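Local coordinates for A151R (African swine fever virus Georgia 2007/1, PDB 7CMA), which is a non-structural viral protein of uncertain biochemical role, possibly an oxygenase, that binds a zinc ion, at residues Leu12-Leu17 with Ile79-Ile84; Cys20-Leu25 with Thr71-Ala76; Asn105-Thr110 with Ile137-Cys142; Asn111-Cys116 with Cys142-Pro147. All blocks are in the same frame, centred on the assembly; numbering follows the deposited sequence.

Contacts 1 and 2 are two levels of one helix pair, helix 3-28 against helix 72-84. Their centres lie about 11 Å apart, and contact 2 is nested inside the loop that contact 1 closes. Contacts 3 and 4 follow later in the chain, where their segments alternate, share C142 and close round the same zinc ion; their centres are about 8 Å apart. The two halves are well separated, the centre of contact 3 lying about 29 Å from that of contact 2 on the opposite side of the chain's centre. Contact 4 bridges them: its 142-147 segment runs from the zinc site back to helix 3-28, where Y146 meets C20 and E24. The metal-bound region is thus tied directly to the helical one.

Contact 1: residues Leu12-Leu17 with Ile79-Ile84; sequences LHKEKL and IYNWII
K14 and L17 of helix 3-28 meet Y80 of helix 72-84 in a helix-helix packing whose short segments run at 130° to each other, their axes 10.7 Å apart at closest approach. The aromatic interaction dominates. K14 carries its CG anti to the backbone N (chi1 163°), and this methylene sits over one face of the Y80 ring, 3.9 Å from the ring centroid, in a CH-pi contact. Over the opposite face lies I84 CB from the same helix as the tyrosine, so both faces have a carbon above them, each offset toward the rim. The hydroxyl reaches the root of the lysine chain, Y80 OH lying 3.5 Å from K14 CB. H13 CD2 stands at the ring edge, near its plane. The apolar contacts belong to L17: its CD2 comes in the ring plane to 3.9 Å from Y80 CD1. The other neighbour of L17 CD2 is I83 CD1, at 4.4 Å, and the leucine also packs on F148 and I151 of a loop. On the same segment, L12 packs on L12 of the second subunit, so the helix serves the dimer as well. Polar matters are slight here: the K14 chain bends at its last torsion, and K14 NZ stops 4.1 Å from N81 OD1.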
loop_
_atom_site.group_PDB
_atom_site.type_symbol
_atom_site.label_atom_id
_atom_site.label_comp_id
_atom_site.label_asym_id
_atom_site.label_seq_id
_atom_site.Cartn_x
_atom_site.Cartn_y
_atom_site.Cartn_z
ATOM N N LEU A 12 -3.026 3.429 -10.076
ATOM C CA LEU A 12 -2.223 4.093 -9.019
ATOM C C LEU A 12 -0.753 3.662 -9.147
ATOM O O LEU A 12 0.117 4.546 -9.102
ATOM C CB LEU A 12 -2.786 3.741 -7.641
ATOM C CG LEU A 12 -1.983 4.294 -6.464
ATOM C CD1 LEU A 12 -1.967 5.817 -6.490
ATOM C CD2 LEU A 12 -2.530 3.784 -5.139
ATOM N N HIS A 13 -0.495 2.357 -9.282
ATOM C CA HIS A 13 0.874 1.827 -9.543
ATOM C C HIS A 13 1.470 2.519 -10.772
ATOM O O HIS A 13 2.596 3.036 -10.663
ATOM C CB HIS A 13 0.851 0.300 -9.700
ATOM C CG HIS A 13 2.124 -0.267 -10.239
ATOM N ND1 HIS A 13 3.236 -0.476 -9.442
ATOM C CD2 HIS A 13 2.474 -0.654 -11.487
ATOM C CE1 HIS A 13 4.202 -0.998 -10.169
ATOM N NE2 HIS A 13 3.766 -1.100 -11.432
ATOM N N LYS A 14 0.689 2.631 -11.853
ATOM C CA LYS A 14 1.096 3.329 -13.104
ATOM C C LYS A 14 1.522 4.766 -12.771
ATOM O O LYS A 14 2.628 5.167 -13.179
ATOM C CB LYS A 14 -0.048 3.322 -14.122
ATOM C CG LYS A 14 0.086 4.330 -15.256
ATOM C CD LYS A 14 -1.038 4.257 -16.265
ATOM C CE LYS A 14 -0.749 5.042 -17.528
ATOM N NZ LYS A 14 -1.179 4.304 -18.739
ATOM N N GLU A 15 0.634 5.541 -12.147
ATOM C CA GLU A 15 0.890 6.974 -11.854
ATOM C C GLU A 15 2.180 7.096 -11.031
ATOM O O GLU A 15 2.978 8.008 -11.320
ATOM C CB GLU A 15 -0.304 7.602 -11.134
ATOM C CG GLU A 15 -0.439 9.094 -11.389
ATOM C CD GLU A 15 -0.682 9.482 -12.841
ATOM O OE1 GLU A 15 -1.156 8.624 -13.619
ATOM O OE2 GLU A 15 -0.381 10.637 -13.195
ATOM N N LYS A 16 2.404 6.172 -10.092
ATOM C CA LYS A 16 3.558 6.240 -9.158
ATOM C C LYS A 16 4.841 5.849 -9.909
ATOM O O LYS A 16 5.842 6.538 -9.738
ATOM C CB LYS A 16 3.323 5.345 -7.938
ATOM C CG LYS A 16 2.344 5.897 -6.910
ATOM C CD LYS A 16 2.640 5.468 -5.485
ATOM C CE LYS A 16 1.646 4.463 -4.944
ATOM N NZ LYS A 16 1.711 3.175 -5.677
ATOM N N LEU A 17 4.781 4.834 -10.772
ATOM C CA LEU A 17 5.970 4.325 -11.508
ATOM C C LEU A 17 6.372 5.347 -12.578
ATOM O O LEU A 17 7.547 5.709 -12.606
ATOM C CB LEU A 17 5.660 2.955 -12.119
ATOM C CG LEU A 17 6.838 2.261 -12.810
ATOM C CD1 LEU A 17 8.097 2.313 -11.950
ATOM C CD2 LEU A 17 6.490 0.819 -13.153
ATOM N N ILE A 79 7.935 4.401 -21.460
ATOM C CA ILE A 79 8.790 3.416 -20.737
ATOM C C ILE A 79 7.900 2.524 -19.854
ATOM O O ILE A 79 8.116 1.301 -19.870
ATOM C CB ILE A 79 9.902 4.123 -19.938
ATOM C CG1 ILE A 79 10.886 4.838 -20.868
ATOM C CG2 ILE A 79 10.611 3.140 -19.020
ATOM C CD1 ILE A 79 11.928 5.659 -20.151
ATOM N N TYR A 80 6.872 3.090 -19.206
ATOM C CA TYR A 80 5.903 2.294 -18.399
ATOM C C TYR A 80 5.140 1.322 -19.309
ATOM O O TYR A 80 4.934 0.170 -18.913
ATOM C CB TYR A 80 4.905 3.186 -17.659
ATOM C CG TYR A 80 3.724 2.435 -17.094
ATOM C CD1 TYR A 80 3.820 1.759 -15.889
ATOM C CD2 TYR A 80 2.546 2.300 -17.818
ATOM C CE1 TYR A 80 2.768 1.005 -15.395
ATOM C CE2 TYR A 80 1.469 1.586 -17.317
ATOM C CZ TYR A 80 1.588 0.920 -16.111
ATOM O OH TYR A 80 0.536 0.202 -15.620
ATOM N N ASN A 81 4.716 1.788 -20.486
ATOM C CA ASN A 81 3.913 0.973 -21.438
ATOM C C ASN A 81 4.750 -0.227 -21.902
ATOM O O ASN A 81 4.209 -1.347 -21.898
ATOM C CB ASN A 81 3.392 1.816 -22.602
ATOM C CG ASN A 81 2.218 2.691 -22.207
ATOM O OD1 ASN A 81 1.540 2.425 -21.216
ATOM N ND2 ASN A 81 1.989 3.753 -22.958
ATOM N N TRP A 82 6.065 -0.036 -22.042
ATOM C CA TRP A 82 7.039 -1.112 -22.374
ATOM C C TRP A 82 7.149 -2.094 -21.199
ATOM O O TRP A 82 7.153 -3.314 -21.442
ATOM C CB TRP A 82 8.398 -0.506 -22.745
ATOM C CG TRP A 82 9.507 -1.502 -22.891
ATOM C CD1 TRP A 82 9.774 -2.281 -23.980
ATOM C CD2 TRP A 82 10.597 -1.717 -21.974
ATOM N NE1 TRP A 82 10.904 -3.023 -23.768
ATOM C CE2 TRP A 82 11.446 -2.681 -22.557
ATOM C CE3 TRP A 82 10.904 -1.238 -20.698
ATOM C CZ2 TRP A 82 12.586 -3.160 -21.910
ATOM C CZ3 TRP A 82 12.038 -1.697 -20.067
ATOM C CH2 TRP A 82 12.854 -2.661 -20.657
ATOM N N ILE A 83 7.265 -1.579 -19.972
ATOM C CA ILE A 83 7.435 -2.423 -18.751
ATOM C C ILE A 83 6.198 -3.312 -18.591
ATOM O O ILE A 83 6.370 -4.528 -18.410
ATOM C CB ILE A 83 7.681 -1.563 -17.498
ATOM C CG1 ILE A 83 9.107 -0.999 -17.464
ATOM C CG2 ILE A 83 7.360 -2.358 -16.241
ATOM C CD1 ILE A 83 9.291 0.143 -16.483
ATOM N N ILE A 84 5.007 -2.708 -18.574
ATOM C CA ILE A 84 3.766 -3.356 -18.057
ATOM C C ILE A 84 3.354 -4.499 -18.994
ATOM O O ILE A 84 2.637 -5.408 -18.524
ATOM C CB ILE A 84 2.636 -2.322 -17.881
ATOM C CG1 ILE A 84 1.575 -2.816 -16.893
ATOM C CG2 ILE A 84 2.030 -1.948 -19.227
ATOM C CD1 ILE A 84 2.130 -3.205 -15.534
#

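Contact 2: residues Cys20-Leu25 with Thr71-Ala76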
loop_
_atom_site.group_PDB
_atom_site.type_symbol
_atom_site.label_atom_id
_atom_site.label_comp_id
_atom_site.label_asym_id
_atom_site.label_seq_id
_atom_site.Cartn_x
_atom_site.Cartn_y
_atom_site.Cartn_z
ATOM N N CYS A 20 8.022 8.212 -10.727
ATOM C CA CYS A 20 9.387 7.735 -10.386
ATOM C C CYS A 20 10.306 7.842 -11.612
ATOM O O CYS A 20 11.395 8.446 -11.488
ATOM C CB CYS A 20 9.348 6.302 -9.873
ATOM S SG CYS A 20 10.918 5.769 -9.149
ATOM N N ILE A 21 9.878 7.304 -12.756
ATOM C CA ILE A 21 10.692 7.324 -14.010
ATOM C C ILE A 21 10.912 8.778 -14.432
ATOM O O ILE A 21 12.051 9.119 -14.792
ATOM C CB ILE A 21 10.029 6.498 -15.126
ATOM C CG1 ILE A 21 9.867 5.031 -14.714
ATOM C CG2 ILE A 21 10.805 6.639 -16.427
ATOM C CD1 ILE A 21 8.969 4.239 -15.619
ATOM N N TYR A 22 9.845 9.584 -14.429
ATOM C CA TYR A 22 9.890 11.017 -14.814
ATOM C C TYR A 22 11.022 11.706 -14.050
ATOM O O TYR A 22 11.839 12.411 -14.678
ATOM C CB TYR A 22 8.543 11.699 -14.549
ATOM C CG TYR A 22 8.574 13.205 -14.644
ATOM C CD1 TYR A 22 8.687 13.843 -15.869
ATOM C CD2 TYR A 22 8.590 13.993 -13.505
ATOM C CE1 TYR A 22 8.749 15.223 -15.964
ATOM C CE2 TYR A 22 8.668 15.375 -13.580
ATOM C CZ TYR A 22 8.719 15.994 -14.816
ATOM O OH TYR A 22 8.769 17.357 -14.909
ATOM N N HIS A 23 11.044 11.538 -12.730
ATOM C CA HIS A 23 12.010 12.211 -11.822
ATOM C C HIS A 23 13.423 11.700 -12.121
ATOM O O HIS A 23 14.327 12.537 -12.258
ATOM C CB HIS A 23 11.605 12.003 -10.357
ATOM C CG HIS A 23 10.402 12.793 -9.954
ATOM N ND1 HIS A 23 10.149 14.062 -10.452
ATOM C CD2 HIS A 23 9.368 12.496 -9.136
ATOM C CE1 HIS A 23 9.010 14.505 -9.959
ATOM N NE2 HIS A 23 8.513 13.567 -9.147
ATOM N N GLU A 24 13.566 10.389 -12.346
ATOM C CA GLU A 24 14.870 9.743 -12.652
ATOM C C GLU A 24 15.416 10.308 -13.969
ATOM O O GLU A 24 16.598 10.711 -13.986
ATOM C CB GLU A 24 14.716 8.220 -12.704
ATOM C CG GLU A 24 14.738 7.563 -11.334
ATOM C CD GLU A 24 16.052 7.707 -10.584
ATOM O OE1 GLU A 24 17.081 7.924 -11.242
ATOM O OE2 GLU A 24 16.038 7.617 -9.347
ATOM N N LEU A 25 14.549 10.476 -14.973
ATOM C CA LEU A 25 14.928 11.039 -16.297
ATOM C C LEU A 25 15.310 12.520 -16.145
ATOM O O LEU A 25 16.275 12.949 -16.812
ATOM C CB LEU A 25 13.767 10.865 -17.279
ATOM C CG LEU A 25 14.006 9.869 -18.412
ATOM C CD1 LEU A 25 13.018 10.092 -19.545
ATOM C CD2 LEU A 25 15.432 9.958 -18.928
ATOM N N THR A 71 8.538 15.111 -24.324
ATOM C CA THR A 71 8.760 15.555 -22.924
ATOM C C THR A 71 9.212 14.360 -22.080
ATOM O O THR A 71 8.769 13.238 -22.382
ATOM C CB THR A 71 7.477 16.170 -22.356
ATOM O OG1 THR A 71 6.494 15.135 -22.321
ATOM C CG2 THR A 71 6.971 17.336 -23.177
ATOM N N SER A 72 9.861 14.634 -20.946
ATOM C CA SER A 72 10.251 13.627 -19.926
ATOM C C SER A 72 9.023 12.829 -19.469
ATOM O O SER A 72 9.160 11.613 -19.252
ATOM C CB SER A 72 10.938 14.280 -18.765
ATOM O OG SER A 72 12.067 15.017 -19.204
ATOM N N LYS A 73 7.879 13.494 -19.278
ATOM C CA LYS A 73 6.637 12.844 -18.777
ATOM C C LYS A 73 6.108 11.880 -19.843
ATOM O O LYS A 73 5.693 10.760 -19.476
ATOM C CB LYS A 73 5.576 13.885 -18.410
ATOM C CG LYS A 73 4.401 13.346 -17.603
ATOM C CD LYS A 73 4.815 12.565 -16.366
ATOM C CE LYS A 73 4.143 13.055 -15.100
ATOM N NZ LYS A 73 4.047 11.980 -14.084
ATOM N N ASN A 74 6.142 12.289 -21.114
ATOM C CA ASN A 74 5.634 11.455 -22.231
ATOM C C ASN A 74 6.571 10.261 -22.419
ATOM O O ASN A 74 6.070 9.176 -22.748
ATOM C CB ASN A 74 5.456 12.254 -23.526
ATOM C CG ASN A 74 4.087 12.897 -23.631
ATOM O OD1 ASN A 74 3.104 12.367 -23.114
ATOM N ND2 ASN A 74 4.022 14.064 -24.251
ATOM N N ILE A 75 7.880 10.455 -22.231
ATOM C CA ILE A 75 8.872 9.343 -22.342
ATOM C C ILE A 75 8.653 8.374 -21.177
ATOM O O ILE A 75 8.562 7.159 -21.436
ATOM C CB ILE A 75 10.317 9.873 -22.382
ATOM C CG1 ILE A 75 10.486 10.971 -23.436
ATOM C CG2 ILE A 75 11.298 8.724 -22.580
ATOM C CD1 ILE A 75 11.803 10.936 -24.167
ATOM N N ALA A 76 8.445 8.906 -19.969
ATOM C CA ALA A 76 8.152 8.091 -18.767
ATOM C C ALA A 76 6.971 7.155 -19.048
ATOM O O ALA A 76 7.034 5.988 -18.627
ATOM C CB ALA A 76 7.879 8.985 -17.589
#
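I21 and Y22 close on A76 where helix 3-28 and the start of helix 72-84 pack against each other, a helix-helix contact with axes only 8.4 Å apart. The small alanine permits this: A76 CB lies 3.9 Å from I21 CG2 and 3.8 Å from the backbone N of Y22. To one side, with CG anti to the backbone N (chi1 168°), Y22 presses its ring on the first helical turn. Y22 CE1 touches S72 CB at 3.7 Å, while K73 N lies near the ring plane at the edge, 3.5 Å from Y22 CD1. The K73 chain crosses the phenol at about a right angle. L25 CD1 meets I75 CG2 at 3.7 Å, and I21 and L25 both reach I31 of strand 30-35. Further out, polar groups pin the pieces: a salt bridge joins K73 NZ to E19 OE1, and S72 OG hydrogen-bonds to E26 and Y50. The helix start itself is N-capped by T71, whose OG1 accepts from N74 N at 3.1 Å, with an N-H...O angle of 153°.

Contact 3: residues Asn105-Thr110 with Ile137-Cys142; sequences NDLYHT and IWCTKC. With ZN (zinc ion), chain C.
Y108 makes a single beta bridge with W138, the two segments running in the same direction: Y108 N donates to I137 O at 3.0 Å, and C139 N donates to Y108 O, also at 3.0 Å. The side chains of the bridged pair meet edge-to-face, the edge of the Y108 ring toward the six-membered ring of W138, with planes at 56°. Y108 CB lies over that same ring, 3.7 Å from its centroid, in a CH-pi contact. Beyond the bridge the segments close on the zinc ion, bound by H109 ND1 at 2.2 Å, C139 SG at 2.4 Å and C142 SG at 2.3 Å; C116 is the fourth ligand. C139 turns its SG anti to the backbone N (chi1 171°) to reach the metal. H109 NE2 is hydrogen-bonded to E104 O, which fixes the rotation of the imidazole. Weak N-H...S bonds, from K141 N and C142 N to C139 SG and from T110 N to C142 SG, would help to stabilise negative charge on the zinc-bound sulfurs. Strand 107-109 is an edge strand of a three-stranded antiparallel sheet. H109 pairs with Y102 of strand 99-104, and the 137-142 loop docks on the outer side, W138 resting on I101 and stacked with F132.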
loop_
_atom_site.group_PDB
_atom_site.type_symbol
_atom_site.label_atom_id
_atom_site.label_comp_id
_atom_site.label_asym_id
_atom_site.label_seq_id
_atom_site.Cartn_x
_atom_site.Cartn_y
_atom_site.Cartn_z
ATOM N N ASN A 105 31.855 -9.637 3.961
ATOM C CA ASN A 105 30.900 -10.320 4.873
ATOM C C ASN A 105 29.700 -10.839 4.065
ATOM O O ASN A 105 28.561 -10.745 4.566
ATOM C CB ASN A 105 30.462 -9.399 6.015
ATOM C CG ASN A 105 30.304 -10.133 7.326
ATOM O OD1 ASN A 105 30.253 -11.361 7.352
ATOM N ND2 ASN A 105 30.247 -9.393 8.422
ATOM N N ASP A 106 29.968 -11.493 2.929
ATOM C CA ASP A 106 28.954 -12.216 2.113
ATOM C C ASP A 106 27.872 -11.231 1.659
ATOM O O ASP A 106 26.741 -11.679 1.390
ATOM C CB ASP A 106 28.330 -13.373 2.897
ATOM C CG ASP A 106 29.220 -14.599 2.982
ATOM O OD1 ASP A 106 30.160 -14.701 2.160
ATOM O OD2 ASP A 106 28.973 -15.434 3.872
ATOM N N LEU A 107 28.210 -9.941 1.589
ATOM C CA LEU A 107 27.310 -8.881 1.064
ATOM C C LEU A 107 28.097 -7.975 0.109
ATOM O O LEU A 107 29.328 -7.892 0.256
ATOM C CB LEU A 107 26.734 -8.093 2.242
ATOM C CG LEU A 107 25.585 -8.771 2.988
ATOM C CD1 LEU A 107 25.184 -7.965 4.214
ATOM C CD2 LEU A 107 24.387 -8.975 2.073
ATOM N N TYR A 108 27.425 -7.428 -0.905
ATOM C CA TYR A 108 28.011 -6.436 -1.844
ATOM C C TYR A 108 27.556 -5.032 -1.414
ATOM O O TYR A 108 26.410 -4.907 -0.949
ATOM C CB TYR A 108 27.613 -6.776 -3.283
ATOM C CG TYR A 108 28.254 -8.029 -3.830
ATOM C CD1 TYR A 108 27.781 -9.286 -3.483
ATOM C CD2 TYR A 108 29.376 -7.964 -4.638
ATOM C CE1 TYR A 108 28.400 -10.442 -3.933
ATOM C CE2 TYR A 108 29.988 -9.110 -5.121
ATOM C CZ TYR A 108 29.488 -10.356 -4.781
ATOM O OH TYR A 108 30.116 -11.492 -5.208
ATOM N N HIS A 109 28.488 -4.082 -1.440
ATOM C CA HIS A 109 28.214 -2.753 -0.842
ATOM C C HIS A 109 28.378 -1.597 -1.816
ATOM O O HIS A 109 29.264 -1.665 -2.671
ATOM C CB HIS A 109 29.160 -2.515 0.346
ATOM C CG HIS A 109 29.163 -3.575 1.395
ATOM N ND1 HIS A 109 28.443 -3.452 2.561
ATOM C CD2 HIS A 109 29.820 -4.750 1.479
ATOM C CE1 HIS A 109 28.638 -4.517 3.309
ATOM N NE2 HIS A 109 29.475 -5.326 2.667
ATOM N N THR A 110 27.542 -0.581 -1.662
ATOM C CA THR A 110 27.641 0.671 -2.457
ATOM C C THR A 110 28.143 1.806 -1.554
ATOM O O THR A 110 28.599 2.832 -2.103
ATOM C CB THR A 110 26.288 1.030 -3.086
ATOM O OG1 THR A 110 25.320 0.995 -2.039
ATOM C CG2 THR A 110 25.876 0.087 -4.196
ATOM N N ILE A 137 21.743 -10.155 -2.978
ATOM C CA ILE A 137 23.192 -10.160 -2.637
ATOM C C ILE A 137 23.619 -8.789 -2.117
ATOM O O ILE A 137 24.779 -8.663 -1.738
ATOM C CB ILE A 137 23.995 -10.568 -3.887
ATOM C CG1 ILE A 137 23.988 -9.489 -4.967
ATOM C CG2 ILE A 137 23.509 -11.897 -4.431
ATOM C CD1 ILE A 137 24.752 -9.873 -6.202
ATOM N N TRP A 138 22.699 -7.830 -2.045
ATOM C CA TRP A 138 23.065 -6.430 -1.707
ATOM C C TRP A 138 22.837 -6.083 -0.234
ATOM O O TRP A 138 21.787 -6.448 0.297
ATOM C CB TRP A 138 22.379 -5.467 -2.680
ATOM C CG TRP A 138 22.912 -5.653 -4.060
ATOM C CD1 TRP A 138 22.369 -6.392 -5.068
ATOM C CD2 TRP A 138 24.157 -5.145 -4.556
ATOM N NE1 TRP A 138 23.182 -6.361 -6.164
ATOM C CE2 TRP A 138 24.287 -5.607 -5.880
ATOM C CE3 TRP A 138 25.157 -4.329 -4.019
ATOM C CZ2 TRP A 138 25.386 -5.285 -6.667
ATOM C CZ3 TRP A 138 26.241 -4.011 -4.801
ATOM C CH2 TRP A 138 26.355 -4.494 -6.101
ATOM N N CYS A 139 23.801 -5.391 0.382
ATOM C CA CYS A 139 23.729 -4.995 1.815
ATOM C C CYS A 139 22.532 -4.070 2.042
ATOM O O CYS A 139 22.468 -3.043 1.376
ATOM C CB CYS A 139 25.038 -4.324 2.214
ATOM S SG CYS A 139 25.054 -3.537 3.843
ATOM N N THR A 140 21.651 -4.421 2.976
ATOM C CA THR A 140 20.403 -3.651 3.191
ATOM C C THR A 140 20.670 -2.387 4.001
ATOM O O THR A 140 19.746 -1.582 4.140
ATOM C CB THR A 140 19.386 -4.510 3.936
ATOM O OG1 THR A 140 19.927 -4.799 5.224
ATOM C CG2 THR A 140 19.063 -5.794 3.205
ATOM N N LYS A 141 21.885 -2.236 4.518
ATOM C CA LYS A 141 22.240 -1.052 5.335
ATOM C C LYS A 141 22.715 0.080 4.430
ATOM O O LYS A 141 22.354 1.218 4.698
ATOM C CB LYS A 141 23.329 -1.414 6.347
ATOM C CG LYS A 141 23.009 -2.589 7.259
ATOM C CD LYS A 141 23.885 -2.620 8.490
ATOM C CE LYS A 141 24.801 -1.419 8.587
ATOM N NZ LYS A 141 25.557 -1.404 9.861
ATOM N N CYS A 142 23.490 -0.238 3.400
ATOM C CA CYS A 142 24.057 0.827 2.538
ATOM C C CYS A 142 23.387 0.858 1.162
ATOM O O CYS A 142 23.565 1.846 0.463
ATOM C CB CYS A 142 25.557 0.646 2.374
ATOM S SG CYS A 142 26.064 -0.911 1.608
HETATM ZN ZN ZN C . 26.865 -2.096 3.371
#

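Contact 4: residues Asn111-Cys116 with Cys142-Pro147. With ZN (zinc ion), chain C.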
loop_
_atom_site.group_PDB
_atom_site.type_symbol
_atom_site.label_atom_id
_atom_site.label_comp_id
_atom_site.label_asym_id
_atom_site.label_seq_id
_atom_site.Cartn_x
_atom_site.Cartn_y
_atom_site.Cartn_z
ATOM N N ASN A 111 27.871 1.707 -0.252
ATOM C CA ASN A 111 28.177 2.760 0.755
ATOM C C ASN A 111 27.252 3.967 0.534
ATOM O O ASN A 111 27.652 5.075 0.909
ATOM C CB ASN A 111 29.649 3.188 0.696
ATOM C CG ASN A 111 30.499 2.544 1.771
ATOM O OD1 ASN A 111 30.294 1.383 2.109
ATOM N ND2 ASN A 111 31.446 3.291 2.322
ATOM N N TYR A 112 26.108 3.770 -0.137
ATOM C CA TYR A 112 25.156 4.870 -0.463
ATOM C C TYR A 112 24.495 5.384 0.822
ATOM O O TYR A 112 24.520 6.598 1.037
ATOM C CB TYR A 112 24.097 4.417 -1.476
ATOM C CG TYR A 112 24.561 4.394 -2.913
ATOM C CD1 TYR A 112 25.619 5.178 -3.339
ATOM C CD2 TYR A 112 23.960 3.559 -3.844
ATOM C CE1 TYR A 112 26.068 5.137 -4.649
ATOM C CE2 TYR A 112 24.372 3.536 -5.166
ATOM C CZ TYR A 112 25.438 4.317 -5.567
ATOM O OH TYR A 112 25.863 4.278 -6.861
ATOM N N ASN A 113 23.833 4.502 1.582
ATOM C CA ASN A 113 22.948 4.909 2.711
ATOM C C ASN A 113 23.654 4.673 4.053
ATOM O O ASN A 113 23.019 4.905 5.086
ATOM C CB ASN A 113 21.604 4.178 2.690
ATOM C CG ASN A 113 20.914 4.245 1.346
ATOM O OD1 ASN A 113 20.456 3.228 0.834
ATOM N ND2 ASN A 113 20.872 5.426 0.752
ATOM N N HIS A 114 24.900 4.208 4.023
ATOM C CA HIS A 114 25.693 3.951 5.257
ATOM C C HIS A 114 27.131 3.674 4.830
ATOM O O HIS A 114 27.320 2.972 3.842
ATOM C CB HIS A 114 25.133 2.773 6.060
ATOM C CG HIS A 114 25.811 2.532 7.364
ATOM N ND1 HIS A 114 25.371 3.103 8.536
ATOM C CD2 HIS A 114 26.881 1.776 7.687
ATOM C CE1 HIS A 114 26.145 2.716 9.527
ATOM N NE2 HIS A 114 27.080 1.903 9.031
ATOM N N LYS A 115 28.096 4.211 5.570
ATOM C CA LYS A 115 29.514 3.984 5.224
ATOM C C LYS A 115 29.936 2.628 5.783
ATOM O O LYS A 115 30.578 2.596 6.844
ATOM C CB LYS A 115 30.411 5.139 5.672
ATOM C CG LYS A 115 29.966 5.919 6.900
ATOM C CD LYS A 115 31.136 6.601 7.573
ATOM C CE LYS A 115 32.465 5.970 7.213
ATOM N NZ LYS A 115 33.304 6.867 6.385
ATOM N N CYS A 116 29.564 1.555 5.090
ATOM C CA CYS A 116 29.910 0.186 5.535
ATOM C C CYS A 116 31.402 -0.054 5.286
ATOM O O CYS A 116 32.022 -0.739 6.103
ATOM C CB CYS A 116 29.086 -0.804 4.721
ATOM S SG CYS A 116 27.378 -0.999 5.286
ATOM N N CYS A 142 23.490 -0.238 3.400
ATOM C CA CYS A 142 24.057 0.827 2.538
ATOM C C CYS A 142 23.387 0.858 1.162
ATOM O O CYS A 142 23.565 1.846 0.463
ATOM C CB CYS A 142 25.557 0.646 2.374
ATOM S SG CYS A 142 26.064 -0.911 1.608
ATOM N N THR A 143 22.666 -0.196 0.789
ATOM C CA THR A 143 22.096 -0.253 -0.581
ATOM C C THR A 143 20.573 -0.357 -0.502
ATOM O O THR A 143 20.072 -1.366 0.005
ATOM C CB THR A 143 22.774 -1.336 -1.431
ATOM O OG1 THR A 143 24.183 -1.298 -1.211
ATOM C CG2 THR A 143 22.467 -1.205 -2.906
ATOM N N SER A 144 19.884 0.675 -0.980
ATOM C CA SER A 144 18.404 0.663 -0.990
ATOM C C SER A 144 17.907 0.659 -2.431
ATOM O O SER A 144 18.616 1.161 -3.302
ATOM C CB SER A 144 17.845 1.846 -0.260
ATOM O OG SER A 144 18.230 3.051 -0.902
ATOM N N PHE A 145 16.708 0.137 -2.640
ATOM C CA PHE A 145 16.121 0.168 -3.993
ATOM C C PHE A 145 14.673 0.658 -3.929
ATOM O O PHE A 145 14.055 0.492 -2.871
ATOM C CB PHE A 145 16.103 -1.237 -4.598
ATOM C CG PHE A 145 17.424 -1.933 -4.806
ATOM C CD1 PHE A 145 18.118 -1.792 -5.993
ATOM C CD2 PHE A 145 17.945 -2.772 -3.836
ATOM C CE1 PHE A 145 19.324 -2.444 -6.189
ATOM C CE2 PHE A 145 19.153 -3.421 -4.032
ATOM C CZ PHE A 145 19.839 -3.256 -5.209
ATOM N N TYR A 146 14.178 1.295 -4.992
ATOM C CA TYR A 146 12.742 1.647 -5.130
ATOM C C TYR A 146 11.899 0.403 -4.870
ATOM O O TYR A 146 12.300 -0.711 -5.203
ATOM C CB TYR A 146 12.472 2.237 -6.515
ATOM C CG TYR A 146 12.998 3.635 -6.718
ATOM C CD1 TYR A 146 12.462 4.707 -6.022
ATOM C CD2 TYR A 146 13.997 3.898 -7.643
ATOM C CE1 TYR A 146 12.939 5.994 -6.201
ATOM C CE2 TYR A 146 14.482 5.180 -7.838
ATOM C CZ TYR A 146 13.916 6.238 -7.149
ATOM O OH TYR A 146 14.383 7.501 -7.346
ATOM N N PRO A 147 10.708 0.542 -4.252
ATOM C CA PRO A 147 9.804 -0.593 -4.090
ATOM C C PRO A 147 9.448 -1.258 -5.433
ATOM O O PRO A 147 9.159 -2.446 -5.437
ATOM C CB PRO A 147 8.558 0.018 -3.422
ATOM C CG PRO A 147 8.639 1.504 -3.740
ATOM C CD PRO A 147 10.119 1.811 -3.805
HETATM ZN ZN ZN C . 26.865 -2.096 3.371
#
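N113 and C142 form the tight end of this contact: N113 N donates to C142 O at 2.9 Å, the donor N tilted 28° from the C142 carbonyl plane. The loop wraps round C142, bringing H114 O to 3.3 Å from C142 CB and C116 SG to 3.8 Å from C142 CB. C116 SG binds the zinc ion at 2.3 Å, so C116 and C142 supply two of the four ligands of this three-cysteine, one-histidine site. C142 SG also takes a weak bond from N111 N at 3.7 Å. The more exposed side is held by a single side-chain bond: N113 turns its CG beside the backbone N (chi1 -51°), and N113 OD1 accepts from S144 OG at 2.8 Å. Beyond it, F145 to P147 make no contact with the 111-116 segment. The 111-116 loop joins strand 107-109 to helix 120-123, and N111 ND2 is hydrogen-bonded to I117 O just ahead of that helix. The 142-147 segment runs on toward helix 3-28, where Y146 OH is hydrogen-bonded to E24 OE2.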